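Local coordinates for hypothetical protein Atu2144 (Agrobacterium tumefaciens str., PDB 2ODF), which probably hydrolyses N-formylglutamate or a related N-acylated amino acid, at the interface of chains A and B. Coordinates in Å, arbitrary orientation; residue numbers count along the deposited sequence, not the author numbering. Chains: chain A/B, Hypothetical protein Atu2144.

The interface of chains A and B. Residues chain A 127-128, 131-132, 212; chain B 120, 124.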
ATOM      1  N   TYR A 127      -5.139   0.165   5.092  1.00 15.21           N
ATOM      2  CA  TYR A 127      -3.967   0.940   5.478  1.00 15.02           C
ATOM      3  C   TYR A 127      -3.896   2.268   4.747  1.00 15.45           C
ATOM      4  O   TYR A 127      -3.760   3.330   5.382  1.00 14.00           O
ATOM      5  CB  TYR A 127      -2.701   0.086   5.244  1.00 15.42           C
ATOM      6  CG  TYR A 127      -1.377   0.780   5.406  1.00 14.71           C
ATOM      7  CD1 TYR A 127      -0.868   1.106   6.662  1.00 15.45           C
ATOM      8  CD2 TYR A 127      -0.591   1.065   4.287  1.00 13.94           C
ATOM      9  CE1 TYR A 127       0.401   1.713   6.785  1.00 15.62           C
ATOM     10  CE2 TYR A 127       0.646   1.635   4.411  1.00 15.28           C
ATOM     11  CZ  TYR A 127       1.141   1.971   5.635  1.00 15.93           C
ATOM     12  OH  TYR A 127       2.383   2.573   5.677  1.00 14.45           O
ATOM     13  N   VAL A 128      -4.043   2.230   3.424  1.00 15.15           N
ATOM     14  CA  VAL A 128      -3.902   3.452   2.636  1.00 16.37           C
ATOM     15  C   VAL A 128      -5.052   4.440   2.927  1.00 15.94           C
ATOM     16  O   VAL A 128      -4.790   5.622   3.107  1.00 18.68           O
ATOM     17  CB  VAL A 128      -3.595   3.177   1.115  1.00 16.63           C
ATOM     18  CG1 VAL A 128      -3.628   4.494   0.303  1.00 18.99           C
ATOM     19  CG2 VAL A 128      -2.195   2.497   0.959  1.00 15.05           C
ATOM     20  N   HIS A 131      -4.348   6.244   6.471  1.00 16.92           N
ATOM     21  CA  HIS A 131      -3.314   7.212   6.415  1.00 17.11           C
ATOM     22  C   HIS A 131      -3.600   8.359   5.477  1.00 18.06           C
ATOM     23  O   HIS A 131      -3.210   9.439   5.732  1.00 18.62           O
ATOM     24  CB  HIS A 131      -1.970   6.559   6.236  1.00 18.06           C
ATOM     25  CG  HIS A 131      -1.553   5.743   7.413  1.00 15.78           C
ATOM     26  ND1 HIS A 131      -1.188   6.303   8.603  1.00 15.35           N
ATOM     27  CD2 HIS A 131      -1.528   4.412   7.601  1.00 16.68           C
ATOM     28  CE1 HIS A 131      -0.932   5.349   9.468  1.00 17.49           C
ATOM     29  NE2 HIS A 131      -1.118   4.194   8.878  1.00 14.16           N
ATOM     30  N   ASP A 132      -4.294   8.097   4.393  1.00 17.71           N
ATOM     31  CA  ASP A 132      -4.646   9.130   3.455  1.00 18.41           C
ATOM     32  C   ASP A 132      -5.581  10.162   4.135  1.00 18.29           C
ATOM     33  O   ASP A 132      -5.514  11.298   3.880  1.00 17.85           O
ATOM     34  CB  ASP A 132      -5.291   8.551   2.201  1.00 17.85           C
ATOM     35  CG  ASP A 132      -4.277   8.051   1.157  1.00 19.96           C
ATOM     36  OD1 ASP A 132      -3.080   8.170   1.338  1.00 20.05           O
ATOM     37  OD2 ASP A 132      -4.717   7.563   0.154  1.00 19.76           O
ATOM     38  N   LEU A 212       5.017   8.893   9.596  1.00 17.08           N
ATOM     39  CA  LEU A 212       4.256   9.268   8.398  1.00 17.38           C
ATOM     40  C   LEU A 212       3.695  10.678   8.421  1.00 17.32           C
ATOM     41  O   LEU A 212       3.666  11.350   7.389  1.00 17.67           O
ATOM     42  CB  LEU A 212       3.086   8.305   8.170  1.00 17.06           C
ATOM     43  CG  LEU A 212       3.373   6.840   7.801  1.00 18.57           C
ATOM     44  CD1 LEU A 212       2.074   6.174   7.343  1.00 18.15           C
ATOM     45  CD2 LEU A 212       4.478   6.734   6.743  1.00 16.68           C
TER
ATOM     46  N   PHE B 120       5.554   5.669   1.762  1.00 14.52           N
ATOM     47  CA  PHE B 120       4.093   5.693   1.780  1.00 14.94           C
ATOM     48  C   PHE B 120       3.603   6.569   0.642  1.00 15.36           C
ATOM     49  O   PHE B 120       2.647   6.227  -0.074  1.00 14.55           O
ATOM     50  CB  PHE B 120       3.534   6.225   3.085  1.00 15.35           C
ATOM     51  CG  PHE B 120       2.055   6.262   3.090  1.00 14.88           C
ATOM     52  CD1 PHE B 120       1.339   5.136   3.416  1.00 15.22           C
ATOM     53  CD2 PHE B 120       1.368   7.389   2.686  1.00 18.44           C
ATOM     54  CE1 PHE B 120      -0.035   5.138   3.415  1.00 14.44           C
ATOM     55  CE2 PHE B 120      -0.034   7.396   2.640  1.00 15.04           C
ATOM     56  CZ  PHE B 120      -0.723   6.258   3.010  1.00 17.33           C
ATOM     57  N   SER B 124       1.079   5.159  -2.027  1.00 16.07           N
ATOM     58  CA  SER B 124      -0.238   5.764  -2.121  1.00 16.38           C
ATOM     59  C   SER B 124      -0.512   6.505  -3.447  1.00 16.31           C
ATOM     60  O   SER B 124      -1.652   6.471  -3.935  1.00 15.76           O
ATOM     61  CB  SER B 124      -0.433   6.728  -0.947  1.00 16.80           C
ATOM     62  OG  SER B 124      -1.729   7.288  -0.925  1.00 19.13           O
TER
HETATM   63  O   HOH W   1      -3.967   6.366  -2.491  1.00 23.16           O
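Helix 116-143 of each chain meets its counterpart here, and B:Phe120 is inserted among A:Tyr127, A:His131, A:Asp132 and A:Leu212. With CG anti to the backbone N (chi1 179°), the B:Phe120 ring points into chain A. The CD1-CE1 edge of B:Phe120 points at the face of the A:Tyr127 ring, with the planes 77° and the centroids 5.5 Å apart. A:Tyr127 CE2 lies in the B:Phe120 ring plane, at its edge, 3.7 Å from B:Phe120 CD1. B:Phe120 CZ, the tip of the phenyl ring, packs 3.5 Å from the methylene CB of A:His131. At the base of the side chain, A:Leu212 CD2 touches B:Phe120 CB at 3.8 Å.

Beside this apolar cluster lies a polar pair. B:Ser124 OG donates a 2.8 Å hydrogen bond to the syn lone pair of A:Asp132 OD1. A:Asp132 OD1 also sits 3.4 Å from B:Phe120 CE2, with the carboxylate turned 82° from the ring. Water 1 bridges the chains, 3.0 Å from A:Asp132 OD2 and 2.7 Å from the carbonyl O of B:Ser124. It also pairs with B:Ser124 OG, so carboxylate and water both hold the hydroxyl and probably limit its rotation. The CG1 methyl of A:Val128 lies near the OG and CB of B:Ser124.

The two-fold symmetric interface repeats this patch with the chains exchanged. The deposited dimer may not be the biological one. A:Leu212 comes from the short helix 208-213, which joins helix 116-143 of chain A in receiving B:Phe120.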